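Aminopeptidase N (Francisella tularensis subsp. tularensis, PDB 5DLL) is a zinc-dependent M1-family aminopeptidase that removes N-terminal amino acids from peptides and is probably involved in breaking down intracellular peptides. Local coordinates at residues G415-L418 with Y419-H423. Sequence-based numbering, arbitrary orientation.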
ATOM      1  N   GLY A 415      23.777   4.025   8.194  1.00 49.82           N
ATOM      2  CA  GLY A 415      23.703   2.996   7.163  1.00 47.72           C
ATOM      3  C   GLY A 415      23.136   3.493   5.845  1.00 46.68           C
ATOM      4  O   GLY A 415      23.570   3.047   4.783  1.00 47.97           O
ATOM      5  N   MET A 416      22.156   4.399   5.909  1.00 44.17           N
ATOM      6  CA  MET A 416      21.622   5.056   4.707  1.00 42.44           C
ATOM      7  C   MET A 416      22.695   5.932   4.077  1.00 47.09           C
ATOM      8  O   MET A 416      22.927   5.875   2.871  1.00 48.37           O
ATOM      9  CB  MET A 416      20.411   5.933   5.040  1.00 40.29           C
ATOM     10  CG  MET A 416      19.204   5.188   5.580  1.00 41.84           C
ATOM     11  SD  MET A 416      18.529   3.993   4.415  1.00 45.96           S
ATOM     12  CE  MET A 416      18.046   5.070   3.065  1.00 51.46           C
ATOM     13  N   LYS A 417      23.337   6.747   4.913  1.00 50.44           N
ATOM     14  CA  LYS A 417      24.445   7.607   4.498  1.00 55.04           C
ATOM     15  C   LYS A 417      25.486   6.823   3.681  1.00 54.19           C
ATOM     16  O   LYS A 417      25.896   7.267   2.605  1.00 53.05           O
ATOM     17  CB  LYS A 417      25.088   8.241   5.742  1.00 62.43           C
ATOM     18  CG  LYS A 417      26.221   9.223   5.475  1.00 81.15           C
ATOM     19  CD  LYS A 417      25.724  10.652   5.322  1.00 87.03           C
ATOM     20  CE  LYS A 417      26.885  11.618   5.135  1.00 86.67           C
ATOM     21  NZ  LYS A 417      26.452  13.039   5.220  1.00 85.88           N
ATOM     22  N   LEU A 418      25.889   5.657   4.189  1.00 50.57           N
ATOM     23  CA  LEU A 418      26.881   4.808   3.514  1.00 50.87           C
ATOM     24  C   LEU A 418      26.310   4.123   2.273  1.00 48.31           C
ATOM     25  O   LEU A 418      27.008   3.960   1.273  1.00 54.07           O
ATOM     26  CB  LEU A 418      27.426   3.743   4.474  1.00 51.09           C
ATOM     27  CG  LEU A 418      28.613   2.918   3.954  1.00 53.53           C
ATOM     28  CD1 LEU A 418      29.835   3.803   3.746  1.00 51.35           C
ATOM     29  CD2 LEU A 418      28.934   1.761   4.890  1.00 51.49           C
ATOM     30  N   TYR A 419      25.051   3.706   2.352  1.00 45.95           N
ATOM     31  CA  TYR A 419      24.359   3.075   1.230  1.00 47.91           C
ATOM     32  C   TYR A 419      24.425   3.935  -0.034  1.00 44.53           C
ATOM     33  O   TYR A 419      24.724   3.424  -1.108  1.00 40.70           O
ATOM     34  CB  TYR A 419      22.901   2.780   1.610  1.00 48.82           C
ATOM     35  CG  TYR A 419      22.045   2.195   0.504  1.00 50.41           C
ATOM     36  CD1 TYR A 419      22.210   0.874   0.089  1.00 55.65           C
ATOM     37  CD2 TYR A 419      21.047   2.955  -0.109  1.00 50.74           C
ATOM     38  CE1 TYR A 419      21.419   0.331  -0.916  1.00 51.03           C
ATOM     39  CE2 TYR A 419      20.249   2.422  -1.111  1.00 50.64           C
ATOM     40  CZ  TYR A 419      20.439   1.111  -1.514  1.00 51.78           C
ATOM     41  OH  TYR A 419      19.650   0.581  -2.511  1.00 48.55           O
ATOM     42  N   PHE A 420      24.165   5.235   0.106  1.00 44.64           N
ATOM     43  CA  PHE A 420      24.231   6.165  -1.023  1.00 43.18           C
ATOM     44  C   PHE A 420      25.670   6.491  -1.407  1.00 45.64           C
ATOM     45  O   PHE A 420      25.959   6.702  -2.579  1.00 51.02           O
ATOM     46  CB  PHE A 420      23.466   7.455  -0.714  1.00 44.61           C
ATOM     47  CG  PHE A 420      21.990   7.246  -0.523  1.00 44.45           C
ATOM     48  CD1 PHE A 420      21.198   6.830  -1.579  1.00 46.20           C
ATOM     49  CD2 PHE A 420      21.391   7.461   0.712  1.00 46.37           C
ATOM     50  CE1 PHE A 420      19.838   6.626  -1.411  1.00 48.69           C
ATOM     51  CE2 PHE A 420      20.032   7.266   0.887  1.00 43.42           C
ATOM     52  CZ  PHE A 420      19.255   6.843  -0.178  1.00 50.81           C
ATOM     53  N   GLU A 421      26.569   6.538  -0.426  1.00 50.62           N
ATOM     54  CA  GLU A 421      27.994   6.765  -0.701  1.00 59.30           C
ATOM     55  C   GLU A 421      28.561   5.681  -1.630  1.00 53.26           C
ATOM     56  O   GLU A 421      29.249   5.983  -2.603  1.00 54.42           O
ATOM     57  CB  GLU A 421      28.805   6.848   0.605  1.00 66.76           C
ATOM     58  CG  GLU A 421      28.707   8.200   1.317  1.00 76.33           C
ATOM     59  CD  GLU A 421      29.169   8.181   2.778  1.00 84.60           C
ATOM     60  OE1 GLU A 421      29.583   7.119   3.295  1.00 88.33           O
ATOM     61  OE2 GLU A 421      29.116   9.250   3.424  1.00 73.58           O
ATOM     62  N   ARG A 422      28.257   4.423  -1.336  1.00 48.95           N
ATOM     63  CA  ARG A 422      28.699   3.314  -2.179  1.00 48.72           C
ATOM     64  C   ARG A 422      27.986   3.280  -3.525  1.00 47.22           C
ATOM     65  O   ARG A 422      28.620   3.097  -4.570  1.00 47.41           O
ATOM     66  CB  ARG A 422      28.454   1.973  -1.476  1.00 48.43           C
ATOM     67  CG  ARG A 422      29.388   1.691  -0.318  1.00 50.26           C
ATOM     68  CD  ARG A 422      29.045   0.372   0.354  1.00 50.42           C
ATOM     69  NE  ARG A 422      30.020   0.029   1.386  1.00 54.77           N
ATOM     70  CZ  ARG A 422      29.889  -0.964   2.262  1.00 58.19           C
ATOM     71  NH1 ARG A 422      28.813  -1.746   2.260  1.00 60.57           N
ATOM     72  NH2 ARG A 422      30.845  -1.174   3.156  1.00 59.83           N
ATOM     73  N   HIS A 423      26.666   3.462  -3.493  1.00 43.05           N
ATOM     74  CA  HIS A 423      25.806   3.028  -4.587  1.00 42.59           C
ATOM     75  C   HIS A 423      24.989   4.114  -5.295  1.00 42.06           C
ATOM     76  O   HIS A 423      24.020   3.795  -5.983  1.00 42.96           O
ATOM     77  CB  HIS A 423      24.863   1.935  -4.070  1.00 42.42           C
ATOM     78  CG  HIS A 423      25.566   0.799  -3.394  1.00 45.80           C
ATOM     79  ND1 HIS A 423      26.663   0.170  -3.945  1.00 51.08           N
ATOM     80  CD2 HIS A 423      25.315   0.164  -2.225  1.00 46.84           C
ATOM     81  CE1 HIS A 423      27.063  -0.797  -3.138  1.00 51.03           C
ATOM     82  NE2 HIS A 423      26.260  -0.823  -2.089  1.00 50.59           N
TER
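Leu418 and Arg422 meet one turn apart, and they illustrate how one helix turn brings together side chains three and four residues apart. The methyl CD2 of Leu418 sits over one face of the Arg422 guanidinium, 3.9 Å from its CZ. Arg422 runs extended from CG to NE, which carries its flat end out under the leucine methyl, the two side chains crossing at a slant, while its NH2 forms a salt bridge with Asp439 and so is anchored beyond this turn. The other methyl of Leu418, CD1, approaches Glu421 OE1 at 3.4 Å, the two side chains meeting nearly at right angles. Lys417 reaches the same carboxylate with its aliphatic part, CG lying 3.5 Å from Glu421 OE2. Lys417 NZ stays 5.0 Å from Glu421 OE2, so any attraction is probably a loose one at this exposed surface.

On the side turned to the protein Met416 and Phe420 lie side by side and point the same way. Bends at chi2 and chi3 (both -62°) curl the thioether back, bringing Met416 CE to 3.7 Å from Phe420 CE2. Beyond the pair, Phe420 packs edge-to-face with Trp315, and Tyr419 does likewise with Phe433. Backbone bonds hold this spacing, among them Arg422 N to Leu418 O at 2.9 Å. The arrangement is that of i to i+3 and i to i+4 pairs on an amphipathic alpha-helix, here the C-terminal part of helix 390-423 in the M1 peptidase domain, packed against helix 430-439.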